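Local coordinates for protein tartronate semialdehyde reductase (Salmonella typhimurium, PDB 1VPD) that probably catalyses the NAD(P)H-dependent reduction of tartronate semialdehyde to D-glycerate, the last step from galactarate to D-glycerate, at residues G14-P19 against P130-G135; L121-S126 against D153-M158; I65-P70 against K76-G81; E39-V44 against A49-T54; F236-H241 against Q270-D275. All coordinates share one frame; numbering follows the deposited sequence.

Contact 1: G14-P19 against P130-G135; sequences GIMGKP and PKAIDG
Pro19 lays one edge of its ring on the backbone and side chain of Ile133: CB of Pro19 is 3.7 Å from CA of Ile133 and 3.8 Å from CG1 of the same residue. The next ring atom, CG of Pro19, turns to the methyl of Ala132 and stops 3.9 Å from its CB. That methyl has a second neighbour in Met16, modelled as selenomethionine: in the conformer described here, one of two, CE of Met16 lies 3.7 Å from CB of Ala132. Ala132 CB thus fits between the proline ring and the end of the selenomethionine, and the whole meeting is apolar apart from one bridging water. This water donates to Pro19 O at 2.8 Å and to Ile133 O at 2.9 Å, joining the two backbones beside the proline ring. Ile133 O also accepts from Asn23 ND2 of helix 17-26.

In this conformer Met16 gets to Ala132 by folding: after CG is placed beside the backbone N (chi1 -54°), the chain bends again at chi2 and chi3, which brings CE to the methyl. The residues from Gly14 to Pro19 belong to a predicted NAD(+)-binding stretch, and Gly14 and Gly17 fit the glycine-rich turn of a Rossmann domain. A tartaric acid molecule, probably from the crystallisation liquor, lies about 4 Å from the Met16 side chain. Helix 17-26 meets helix 128-134 here, while Met16 also rests on Leu137 of strand 137-142, the strand that follows the second helix.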
# COMPACT_ATOMS: atom_id res chain seq x y z
N GLY A 14 7.98 -6.63 3.15
CA GLY A 14 6.98 -7.49 2.53
C GLY A 14 6.91 -7.31 1.02
O GLY A 14 7.86 -6.87 0.36
N ILE A 15 5.74 -7.60 0.45
CA ILE A 15 5.56 -7.57 -1.00
C ILE A 15 5.91 -6.22 -1.59
O ILE A 15 6.51 -6.14 -2.66
CB ILE A 15 4.10 -8.02 -1.36
CG1 ILE A 15 3.96 -9.53 -1.13
CG2 ILE A 15 3.79 -7.69 -2.82
CD1 ILE A 15 2.56 -10.12 -1.29
N MSE A 16 5.51 -5.14 -0.91
CA MSE A 16 5.86 -3.79 -1.34
C MSE A 16 7.22 -3.36 -0.77
O MSE A 16 8.07 -2.84 -1.49
CB MSE A 16 4.75 -2.82 -0.91
CG MSE A 16 3.33 -3.25 -1.38
SE MSE A 16 3.15 -3.19 -3.33
CE MSE A 16 3.45 -1.26 -3.49
N GLY A 17 7.41 -3.57 0.53
CA GLY A 17 8.59 -3.06 1.22
C GLY A 17 9.92 -3.60 0.68
O GLY A 17 10.89 -2.87 0.56
N LYS A 18 9.96 -4.89 0.41
CA LYS A 18 11.21 -5.50 -0.06
C LYS A 18 11.73 -4.85 -1.34
O LYS A 18 12.86 -4.35 -1.35
CB LYS A 18 11.08 -7.01 -0.18
CG LYS A 18 12.39 -7.69 -0.57
CD LYS A 18 12.34 -9.15 -0.26
CE LYS A 18 11.77 -9.94 -1.37
NZ LYS A 18 12.05 -11.39 -1.16
N PRO A 19 10.95 -4.82 -2.44
CA PRO A 19 11.44 -4.15 -3.65
C PRO A 19 11.72 -2.66 -3.49
O PRO A 19 12.63 -2.14 -4.16
CB PRO A 19 10.35 -4.42 -4.69
CG PRO A 19 9.14 -4.80 -3.89
CD PRO A 19 9.65 -5.48 -2.65
N PRO A 130 4.10 -4.67 -9.15
CA PRO A 130 4.92 -4.35 -10.33
C PRO A 130 5.60 -2.99 -10.27
O PRO A 130 6.76 -2.86 -10.69
CB PRO A 130 3.93 -4.43 -11.49
CG PRO A 130 2.87 -5.38 -11.00
CD PRO A 130 2.73 -5.06 -9.54
N LYS A 131 4.91 -1.99 -9.75
CA LYS A 131 5.49 -0.65 -9.71
C LYS A 131 6.37 -0.41 -8.47
O LYS A 131 7.21 0.49 -8.47
CB LYS A 131 4.40 0.42 -9.80
CG LYS A 131 3.68 0.42 -11.16
CD LYS A 131 2.77 1.64 -11.30
CE LYS A 131 2.21 1.76 -12.71
NZ LYS A 131 3.22 2.34 -13.65
N ALA A 132 6.17 -1.20 -7.42
CA ALA A 132 7.10 -1.23 -6.29
C ALA A 132 8.44 -1.76 -6.81
O ALA A 132 9.49 -1.20 -6.50
CB ALA A 132 6.57 -2.12 -5.18
N ILE A 133 8.38 -2.80 -7.62
CA ILE A 133 9.58 -3.42 -8.20
C ILE A 133 10.31 -2.46 -9.12
O ILE A 133 11.52 -2.23 -8.95
CB ILE A 133 9.24 -4.76 -8.90
CG1 ILE A 133 8.85 -5.82 -7.86
CG2 ILE A 133 10.43 -5.26 -9.78
CD1 ILE A 133 8.14 -7.02 -8.42
N ASP A 134 9.61 -1.84 -10.07
CA ASP A 134 10.27 -1.01 -11.07
C ASP A 134 10.47 0.46 -10.66
O ASP A 134 11.06 1.25 -11.40
CB ASP A 134 9.62 -1.18 -12.45
CG ASP A 134 8.34 -0.40 -12.62
OD1 ASP A 134 7.91 0.32 -11.70
OD2 ASP A 134 7.69 -0.45 -13.70
N GLY A 135 10.03 0.80 -9.45
CA GLY A 135 10.26 2.11 -8.89
C GLY A 135 9.44 3.25 -9.46
O GLY A 135 9.90 4.39 -9.44
O HOH W 1 12.99 -3.29 -6.74

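Contact 2: L121-S126 against D153-M158; sequences LDAPVS and DLMKAM
This is a small, fully buried helix-on-sheet contact inside the dinucleotide-binding domain, in which one selenomethionine of helix 145-156 packs on Leu121 in strand 119-126 and on Ala123 in the short break that interrupts it. Met155 supplies everything from the helix side, and two of its atoms divide the work. Its SE sits 3.9 Å from CB of Ala123, while its terminal CE meets CD1 of Leu121 at 4.0 Å. Leu121 and Ala123, with one residue between them, both direct their side chains at the helix, and the intervening Asp122 is turned the other way.

Met155 runs out extended through chi2 (-177°) and bends only at chi3 (-72°), which carries CE off the line of the chain and over to the leucine branch. The small methyl of Ala123 lets the selenium come in close to the strand, while the longer leucine reaches out to meet the end of the chain. With the CA atoms of Ala123 and Met155 8.6 Å apart, the backbones do not touch and side chains make the contact.

Around this point Ala123 also touches Val139 and Val141 of the antiparallel neighbour strand, and Leu154 and Met158 lean on Leu24 of helix 17-26. Asp122 accepts from the backbone N of Gly169 and of Asn172, and Val125 O accepts from Lys175, the predicted catalytic lysine. Helices packed by apolar side chains on a central sheet are the layered build of a Rossmann-type domain.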
# COMPACT_ATOMS: atom_id res chain seq x y z
N LEU A 121 6.21 11.92 8.67
CA LEU A 121 5.41 12.06 7.45
C LEU A 121 4.57 10.79 7.28
O LEU A 121 5.07 9.68 7.54
CB LEU A 121 6.27 12.21 6.21
CG LEU A 121 7.28 13.37 6.13
CD1 LEU A 121 8.14 13.22 4.90
CD2 LEU A 121 6.52 14.66 6.14
N ASP A 122 3.34 10.94 6.81
CA ASP A 122 2.56 9.81 6.32
C ASP A 122 2.61 9.81 4.80
O ASP A 122 2.07 10.70 4.16
CB ASP A 122 1.12 9.76 6.88
CG ASP A 122 0.24 10.94 6.48
OD1 ASP A 122 0.66 12.12 6.65
OD2 ASP A 122 -0.94 10.78 6.07
N ALA A 123 3.33 8.83 4.25
CA ALA A 123 3.64 8.77 2.82
C ALA A 123 3.28 7.41 2.20
O ALA A 123 4.15 6.70 1.68
CB ALA A 123 5.11 9.06 2.61
N PRO A 124 2.00 7.04 2.24
CA PRO A 124 1.55 5.81 1.59
C PRO A 124 1.70 5.89 0.07
O PRO A 124 1.94 6.96 -0.52
CB PRO A 124 0.07 5.70 2.00
CG PRO A 124 -0.34 7.10 2.31
CD PRO A 124 0.88 7.75 2.89
N VAL A 125 1.59 4.74 -0.56
CA VAL A 125 1.94 4.60 -1.96
C VAL A 125 0.86 3.93 -2.75
O VAL A 125 -0.02 3.24 -2.19
CB VAL A 125 3.28 3.80 -2.13
CG1 VAL A 125 4.36 4.33 -1.20
CG2 VAL A 125 3.10 2.30 -1.88
N SER A 126 0.96 4.07 -4.07
CA SER A 126 0.12 3.28 -4.98
C SER A 126 0.86 2.89 -6.25
O SER A 126 1.63 3.67 -6.82
CB SER A 126 -1.14 4.05 -5.35
OG SER A 126 -1.95 3.23 -6.16
N ASP A 153 13.99 13.57 -2.19
CA ASP A 153 14.85 12.73 -3.01
C ASP A 153 14.85 11.29 -2.54
O ASP A 153 14.87 10.38 -3.35
CB ASP A 153 16.29 13.25 -3.03
CG ASP A 153 16.45 14.55 -3.81
OD1 ASP A 153 15.59 14.91 -4.64
OD2 ASP A 153 17.44 15.29 -3.64
N LEU A 154 14.85 11.08 -1.23
CA LEU A 154 14.85 9.74 -0.67
C LEU A 154 13.57 9.01 -1.11
O LEU A 154 13.61 7.87 -1.57
CB LEU A 154 14.89 9.80 0.85
CG LEU A 154 14.70 8.46 1.59
CD1 LEU A 154 15.79 7.46 1.23
CD2 LEU A 154 14.64 8.66 3.08
N MSE A 155 12.43 9.68 -0.94
CA MSE A 155 11.14 9.07 -1.34
C MSE A 155 11.09 8.85 -2.85
O MSE A 155 10.60 7.81 -3.33
CB MSE A 155 9.97 9.92 -0.85
CG MSE A 155 9.79 9.90 0.65
SE MSE A 155 8.25 10.90 1.30
CE MSE A 155 8.88 12.74 1.01
N LYS A 156 11.60 9.82 -3.61
CA LYS A 156 11.57 9.76 -5.07
C LYS A 156 12.41 8.62 -5.64
O LYS A 156 12.14 8.14 -6.73
CB LYS A 156 11.98 11.11 -5.68
CG LYS A 156 11.87 11.19 -7.19
CD LYS A 156 10.41 11.21 -7.66
CE LYS A 156 10.31 11.37 -9.18
NZ LYS A 156 10.94 10.21 -9.91
N ALA A 157 13.42 8.16 -4.89
CA ALA A 157 14.21 7.02 -5.32
C ALA A 157 13.42 5.72 -5.47
O ALA A 157 13.89 4.78 -6.13
CB ALA A 157 15.40 6.81 -4.37
N MSE A 158 12.22 5.66 -4.88
CA MSE A 158 11.34 4.49 -4.97
C MSE A 158 10.15 4.70 -5.92
O MSE A 158 9.33 3.78 -6.10
CB MSE A 158 10.78 4.16 -3.59
CG MSE A 158 11.83 3.64 -2.61
SE MSE A 158 11.22 3.62 -0.77
CE MSE A 158 11.07 5.52 -0.51

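Contact 3: I65-P70 against K76-G81; sequences IITMLP and KEVALG
Val78 uses both of its methyls, one against Thr67 at the end of the strand and one against Leu69 in the loop beyond it. All the contacts across are apolar. CG2 of Val78 meets CD1 of Leu69 at 3.7 Å, and the same leucine methyl lies 3.9 Å from CB of Val78, so it rests against the shoulder of the valine. The other branch, CG1 of Val78, stands 4.0 Å from CG2 of Thr67. Valine and threonine run past one another in opposite directions, touching only by these methyls. A chi1 of 163° splits the valine branches this way, with CG1 anti to the backbone N and CG2 beside the backbone N.

The polar interactions lead out of the contact. Thr67 OG1 is hydrogen-bonded to Asp97 OD1 on the neighbouring strand, so the threonine has its methyl left for the valine. Leu69 is held through its backbone N, which bonds to Ser99 OG. On the helix, Leu80 N donates to Lys76 O at 2.8 Å, a regular turn that carries Val78.

Further apolar neighbours surround the valine: Ile85 of helix 85-88 touches both Thr67 and Val78, and Ile11 of strand 7-11, in the predicted NAD(+)-binding stretch, touches Val78 as well. Strand 64-67 is parallel to strands 7-11 and 94-97, and its chain passes through a short loop into helix 72-80, which folds back to cover it: the beta-alpha half of a beta-alpha-beta unit, as in the Rossmann fold.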
# COMPACT_ATOMS: atom_id res chain seq x y z
N ILE A 65 13.81 6.91 9.26
CA ILE A 65 13.37 5.52 9.25
C ILE A 65 12.10 5.47 8.42
O ILE A 65 11.20 6.26 8.65
CB ILE A 65 13.06 5.02 10.67
CG1 ILE A 65 14.31 5.10 11.55
CG2 ILE A 65 12.58 3.58 10.64
CD1 ILE A 65 14.07 5.81 12.83
N ILE A 66 12.07 4.56 7.46
CA ILE A 66 10.83 4.23 6.73
C ILE A 66 10.18 2.99 7.34
O ILE A 66 10.85 2.00 7.61
CB ILE A 66 11.16 3.99 5.24
CG1 ILE A 66 11.60 5.28 4.57
CG2 ILE A 66 9.98 3.32 4.48
CD1 ILE A 66 12.37 5.06 3.29
N THR A 67 8.85 3.02 7.53
CA THR A 67 8.09 1.81 7.88
C THR A 67 7.16 1.49 6.72
O THR A 67 6.62 2.39 6.10
CB THR A 67 7.29 1.96 9.17
OG1 THR A 67 6.60 3.23 9.20
CG2 THR A 67 8.21 1.98 10.39
N MSE A 68 7.01 0.20 6.43
CA MSE A 68 6.06 -0.28 5.42
C MSE A 68 5.40 -1.51 6.03
O MSE A 68 5.88 -2.63 5.88
CB MSE A 68 6.76 -0.57 4.09
CG MSE A 68 5.88 -1.15 2.95
SE MSE A 68 4.25 -0.24 2.79
CE MSE A 68 4.54 0.76 1.24
N LEU A 69 4.28 -1.27 6.72
CA LEU A 69 3.62 -2.27 7.53
C LEU A 69 2.11 -2.33 7.18
O LEU A 69 1.60 -1.44 6.51
CB LEU A 69 3.82 -1.93 9.01
CG LEU A 69 5.30 -1.92 9.44
CD1 LEU A 69 5.47 -1.24 10.80
CD2 LEU A 69 5.83 -3.35 9.47
N PRO A 70 1.44 -3.41 7.59
CA PRO A 70 0.07 -3.65 7.12
C PRO A 70 -1.03 -2.72 7.62
O PRO A 70 -2.01 -2.53 6.88
CB PRO A 70 -0.23 -5.08 7.58
CG PRO A 70 0.97 -5.63 8.18
CD PRO A 70 1.93 -4.53 8.41
N LYS A 76 1.93 1.14 15.23
CA LYS A 76 1.97 1.57 16.63
C LYS A 76 2.95 0.73 17.45
O LYS A 76 3.71 1.27 18.26
CB LYS A 76 0.58 1.53 17.25
CG LYS A 76 -0.31 2.67 16.82
CD LYS A 76 -1.64 2.68 17.56
CE LYS A 76 -2.50 3.86 17.09
NZ LYS A 76 -3.87 3.78 17.67
N GLU A 77 2.95 -0.58 17.23
CA GLU A 77 3.89 -1.46 17.96
C GLU A 77 5.35 -1.14 17.59
O GLU A 77 6.20 -1.01 18.47
CB GLU A 77 3.58 -2.94 17.73
CG GLU A 77 4.44 -3.90 18.56
CD GLU A 77 4.30 -3.70 20.07
OE1 GLU A 77 3.27 -3.19 20.54
OE2 GLU A 77 5.24 -4.06 20.80
N VAL A 78 5.64 -0.99 16.30
CA VAL A 78 6.99 -0.70 15.85
C VAL A 78 7.46 0.71 16.27
O VAL A 78 8.62 0.90 16.67
CB VAL A 78 7.10 -0.89 14.32
CG1 VAL A 78 8.35 -0.22 13.75
CG2 VAL A 78 7.09 -2.38 13.96
N ALA A 79 6.56 1.68 16.19
CA ALA A 79 6.93 3.07 16.44
C ALA A 79 6.96 3.40 17.93
O ALA A 79 7.83 4.15 18.37
CB ALA A 79 5.98 4.03 15.70
N LEU A 80 6.01 2.85 18.69
CA LEU A 80 5.75 3.29 20.06
C LEU A 80 5.92 2.22 21.13
O LEU A 80 5.96 2.54 22.32
CB LEU A 80 4.32 3.84 20.17
CG LEU A 80 3.91 4.91 19.16
CD1 LEU A 80 2.50 5.35 19.46
CD2 LEU A 80 4.87 6.08 19.21
N GLY A 81 6.05 0.98 20.71
CA GLY A 81 5.97 -0.15 21.63
C GLY A 81 7.32 -0.45 22.25
O GLY A 81 8.28 0.29 22.08

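Contact 4: E39-V44 against A49-T54; sequences EAIADV and AETAST
With chi1 at -58°, Ile41 sends CG1 to the side of its backbone N and leaves the CG2 branch to face Thr51, whose own chi1 of -173° puts OG1 opposite its backbone N. CG2 of Ile41 consequently lies 3.5 Å from OG1 of Thr51 and 3.7 Å from its CB, the two side chains crossing at about a right angle. This is van der Waals packing; the hydroxyl has its hydrogen-bond partner in Val33 O on the adjoining strand 30-34.

At the other end of the contact Val44 and Ala49 meet both by backbone and by side chain. Ala49 N donates to Val44 O at 3.2 Å, nearly straight (164°). Next to it CG1 of Val44 rests 3.8 Å from CB of Ala49. The bond links the last turn of helix 38-46 to the residue just before strand 50-51.

Val44 goes on to Val33 and to Ser21 and Leu25 of helix 17-26, so this corner belongs to the packed interior. Strand 30-34, helix 38-46 and the short, weakly bonded strand 50-51, parallel to the first, form the right-handed beta-alpha-beta crossover of a Rossmann domain.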
# COMPACT_ATOMS: atom_id res chain seq x y z
N GLU A 39 14.16 -14.39 6.72
CA GLU A 39 14.50 -14.63 5.32
C GLU A 39 14.35 -13.38 4.46
O GLU A 39 15.13 -13.18 3.54
CB GLU A 39 13.66 -15.75 4.71
CG GLU A 39 13.88 -17.12 5.33
CD GLU A 39 13.22 -18.23 4.53
OE1 GLU A 39 12.68 -17.96 3.43
OE2 GLU A 39 13.23 -19.39 5.01
N ALA A 40 13.34 -12.56 4.76
CA ALA A 40 13.21 -11.26 4.09
C ALA A 40 14.40 -10.34 4.42
O ALA A 40 14.99 -9.73 3.53
CB ALA A 40 11.86 -10.59 4.46
N ILE A 41 14.79 -10.27 5.70
CA ILE A 41 16.02 -9.55 6.05
C ILE A 41 17.22 -10.10 5.28
O ILE A 41 17.98 -9.34 4.69
CB ILE A 41 16.32 -9.60 7.56
CG1 ILE A 41 15.17 -9.01 8.39
CG2 ILE A 41 17.64 -8.86 7.84
CD1 ILE A 41 15.36 -9.15 9.90
N ALA A 42 17.38 -11.42 5.24
CA ALA A 42 18.55 -12.01 4.58
C ALA A 42 18.65 -11.63 3.11
O ALA A 42 19.72 -11.33 2.60
CB ALA A 42 18.55 -13.50 4.73
N ASP A 43 17.50 -11.59 2.43
CA ASP A 43 17.44 -11.21 1.03
C ASP A 43 17.92 -9.78 0.83
O ASP A 43 18.67 -9.47 -0.09
CB ASP A 43 15.99 -11.37 0.56
CG ASP A 43 15.83 -11.14 -0.92
OD1 ASP A 43 15.05 -11.90 -1.53
OD2 ASP A 43 16.40 -10.23 -1.55
N VAL A 44 17.47 -8.87 1.69
CA VAL A 44 17.81 -7.48 1.54
C VAL A 44 19.26 -7.20 1.98
O VAL A 44 19.92 -6.37 1.39
CB VAL A 44 16.75 -6.56 2.24
CG1 VAL A 44 17.12 -5.12 2.12
CG2 VAL A 44 15.36 -6.79 1.60
N ALA A 49 22.14 -4.25 2.34
CA ALA A 49 21.71 -3.63 3.59
C ALA A 49 22.45 -4.18 4.80
O ALA A 49 22.95 -5.31 4.78
CB ALA A 49 20.22 -3.83 3.81
N GLU A 50 22.48 -3.38 5.86
CA GLU A 50 22.72 -3.90 7.20
C GLU A 50 21.40 -4.15 7.92
O GLU A 50 20.33 -3.87 7.37
CB GLU A 50 23.55 -2.90 7.99
CG GLU A 50 24.92 -2.68 7.37
CD GLU A 50 25.81 -1.87 8.25
OE1 GLU A 50 25.45 -0.69 8.48
OE2 GLU A 50 26.83 -2.43 8.72
N THR A 51 21.49 -4.72 9.12
CA THR A 51 20.31 -5.00 9.95
C THR A 51 20.61 -4.76 11.43
O THR A 51 21.76 -4.56 11.82
CB THR A 51 19.80 -6.43 9.68
OG1 THR A 51 18.57 -6.65 10.36
CG2 THR A 51 20.78 -7.52 10.23
N ALA A 52 19.56 -4.69 12.24
CA ALA A 52 19.68 -4.63 13.69
C ALA A 52 18.52 -5.39 14.30
O ALA A 52 17.53 -5.64 13.62
CB ALA A 52 19.70 -3.19 14.18
N SER A 53 18.63 -5.73 15.59
CA SER A 53 17.73 -6.70 16.22
C SER A 53 16.40 -6.09 16.68
O SER A 53 15.47 -6.83 17.02
CB SER A 53 18.42 -7.40 17.40
OG SER A 53 19.47 -8.27 16.96
N THR A 54 16.32 -4.76 16.75
CA THR A 54 15.08 -4.09 17.19
C THR A 54 14.90 -2.80 16.44
O THR A 54 15.84 -2.24 15.89
CB THR A 54 15.08 -3.73 18.68
OG1 THR A 54 16.16 -2.83 18.96
CG2 THR A 54 15.32 -4.96 19.59

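Contact 5: F236-H241 against Q270-D275; sequences FRIDLH and QALRAD
Asp239 and Arg273 meet in a salt bridge, in which one carboxylate oxygen takes two N-H groups of the guanidinium. Arg273 NE donates to Asp239 OD1 at 2.8 Å with an N-H...O angle of 159°, and Arg273 NH2 reaches the same oxygen at 3.1 Å and 138°, a more bent bond. The arginine therefore offers its NE side, and OD1 lies practically in the guanidinium plane. Seen from the carboxylate the geometry differs: both nitrogens come to OD1 from above its plane and from the same face, the two planes being 61° apart. A bend of the Arg273 chain at chi3 brings its NE edge round to the aspartate.

Beside the bridge there is a loose apolar touch, CD1 of Ile238 against CD1 of Leu272 at 4.2 Å in the Ile238 conformer modelled, one of two, with the side chains crossing nearly at right angles.

Other polar groups find partners outside the contact: in the backbone Ile238 bonds to Asp280 and Asp239 to Gly278, while His241 NE2 is hydrogen-bonded to Gln179 O and Asp275 OD2 forms a salt bridge with Lys291 NZ. Arg273 lies on the exposed side of the contact, its side chain about 6 Å from that of Lys243, a predicted NAD(+)-binding residue. Asp239 stands in the first turn of helix 238-255, where a negative side chain probably also suits the helix dipole. The bridge thus couples the start of that helix to the last turn of helix 260-274 by charge, with an apolar pair beside it.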
# COMPACT_ATOMS: atom_id res chain seq x y z
N PHE A 236 -1.72 -7.80 -3.91
CA PHE A 236 -2.33 -7.12 -2.76
C PHE A 236 -3.53 -7.91 -2.27
O PHE A 236 -4.55 -8.00 -2.95
CB PHE A 236 -2.76 -5.71 -3.16
CG PHE A 236 -3.21 -4.86 -1.99
CD1 PHE A 236 -2.32 -4.51 -0.99
CD2 PHE A 236 -4.52 -4.37 -1.92
CE1 PHE A 236 -2.71 -3.71 0.07
CE2 PHE A 236 -4.91 -3.56 -0.85
CZ PHE A 236 -4.03 -3.24 0.15
N ARG A 237 -3.42 -8.48 -1.08
CA ARG A 237 -4.46 -9.37 -0.55
C ARG A 237 -5.79 -8.66 -0.34
O ARG A 237 -5.84 -7.52 0.16
CB ARG A 237 -4.05 -9.95 0.81
CG ARG A 237 -2.84 -10.87 0.77
CD ARG A 237 -2.58 -11.51 2.10
NE ARG A 237 -1.83 -10.64 3.00
CZ ARG A 237 -2.28 -10.14 4.15
NH1 ARG A 237 -3.51 -10.39 4.60
NH2 ARG A 237 -1.47 -9.38 4.86
N ILE A 238 -6.86 -9.36 -0.67
CA ILE A 238 -8.22 -8.90 -0.36
C ILE A 238 -8.36 -8.46 1.11
O ILE A 238 -8.97 -7.42 1.39
CB ILE A 238 -9.26 -10.00 -0.71
CG1 ILE A 238 -9.46 -10.12 -2.23
CG2 ILE A 238 -10.58 -9.76 0.02
CD1 ILE A 238 -10.36 -9.03 -2.82
N ASP A 239 -7.77 -9.21 2.05
CA ASP A 239 -7.88 -8.85 3.45
C ASP A 239 -7.32 -7.46 3.77
O ASP A 239 -7.86 -6.77 4.65
CB ASP A 239 -7.28 -9.92 4.37
CG ASP A 239 -8.17 -11.13 4.53
OD1 ASP A 239 -9.41 -11.03 4.29
OD2 ASP A 239 -7.72 -12.23 4.90
N LEU A 240 -6.24 -7.07 3.10
CA LEU A 240 -5.69 -5.72 3.25
C LEU A 240 -6.59 -4.66 2.61
O LEU A 240 -6.76 -3.59 3.17
CB LEU A 240 -4.27 -5.62 2.69
CG LEU A 240 -3.26 -6.46 3.46
CD1 LEU A 240 -1.92 -6.43 2.70
CD2 LEU A 240 -3.09 -5.95 4.87
N HIS A 241 -7.18 -4.97 1.46
CA HIS A 241 -8.07 -4.01 0.82
C HIS A 241 -9.34 -3.82 1.66
O HIS A 241 -9.84 -2.70 1.73
CB HIS A 241 -8.39 -4.38 -0.64
CG HIS A 241 -8.57 -3.17 -1.51
ND1 HIS A 241 -8.25 -3.17 -2.85
CD2 HIS A 241 -9.05 -1.93 -1.23
CE1 HIS A 241 -8.51 -1.97 -3.35
NE2 HIS A 241 -9.00 -1.20 -2.39
N GLN A 270 -16.43 -8.94 1.74
CA GLN A 270 -16.82 -9.80 2.88
C GLN A 270 -17.22 -11.20 2.39
O GLN A 270 -16.83 -12.22 3.00
CB GLN A 270 -17.94 -9.16 3.72
CG GLN A 270 -17.49 -7.89 4.43
CD GLN A 270 -16.52 -8.15 5.59
OE1 GLN A 270 -16.56 -9.24 6.21
NE2 GLN A 270 -15.65 -7.18 5.88
N ALA A 271 -17.97 -11.27 1.30
CA ALA A 271 -18.34 -12.55 0.72
C ALA A 271 -17.09 -13.34 0.28
O ALA A 271 -17.01 -14.55 0.53
CB ALA A 271 -19.31 -12.36 -0.44
N LEU A 272 -16.15 -12.65 -0.37
CA LEU A 272 -14.91 -13.29 -0.82
C LEU A 272 -14.10 -13.84 0.35
O LEU A 272 -13.60 -14.98 0.29
CB LEU A 272 -14.07 -12.33 -1.65
CG LEU A 272 -14.62 -12.08 -3.06
CD1 LEU A 272 -13.97 -10.89 -3.69
CD2 LEU A 272 -14.45 -13.34 -3.94
N ARG A 273 -13.96 -13.05 1.40
CA ARG A 273 -13.26 -13.50 2.61
C ARG A 273 -13.93 -14.75 3.20
O ARG A 273 -13.25 -15.74 3.55
CB ARG A 273 -13.24 -12.39 3.66
CG ARG A 273 -12.78 -12.85 5.07
CD ARG A 273 -12.82 -11.74 6.10
NE ARG A 273 -11.70 -10.84 5.93
CZ ARG A 273 -11.53 -9.70 6.58
NH1 ARG A 273 -12.43 -9.31 7.46
NH2 ARG A 273 -10.46 -8.95 6.34
N ALA A 274 -15.25 -14.73 3.27
CA ALA A 274 -16.01 -15.85 3.81
C ALA A 274 -15.87 -17.11 2.95
O ALA A 274 -16.02 -18.22 3.46
CB ALA A 274 -17.44 -15.48 3.98
N ASP A 275 -15.59 -16.93 1.66
CA ASP A 275 -15.42 -18.03 0.71
C ASP A 275 -13.96 -18.37 0.43
O ASP A 275 -13.64 -18.99 -0.58
CB ASP A 275 -16.17 -17.69 -0.57
CG ASP A 275 -16.47 -18.90 -1.44
OD1 ASP A 275 -16.60 -20.03 -0.93
OD2 ASP A 275 -16.58 -18.78 -2.67

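Contacts 1 to 4 all belong to the dinucleotide-binding domain, and contact 5 to the helical domain that follows. Contacts 1 and 4 share a salt bridge, Lys18 NZ to Asp43 OD1 at 3.1 Å. Contacts 1 and 2 meet where Met16 CE, in the conformer modelled, lies 3.9 Å from Val125 CG2; Met68 CE of contact 3 is 3.8 Å from that same Val125 CG2. Contacts 3 and 5 touch between the domains, Pro70 CB to Leu240 CD2 at 4.0 Å. The side chain of the predicted catalytic Lys175 lies about 7 Å from that of Met16 and about 9 Å from that of Ala123, close to a tartaric acid molecule, probably from the crystallisation liquor, hydrogen-bonded to Ser126 OG.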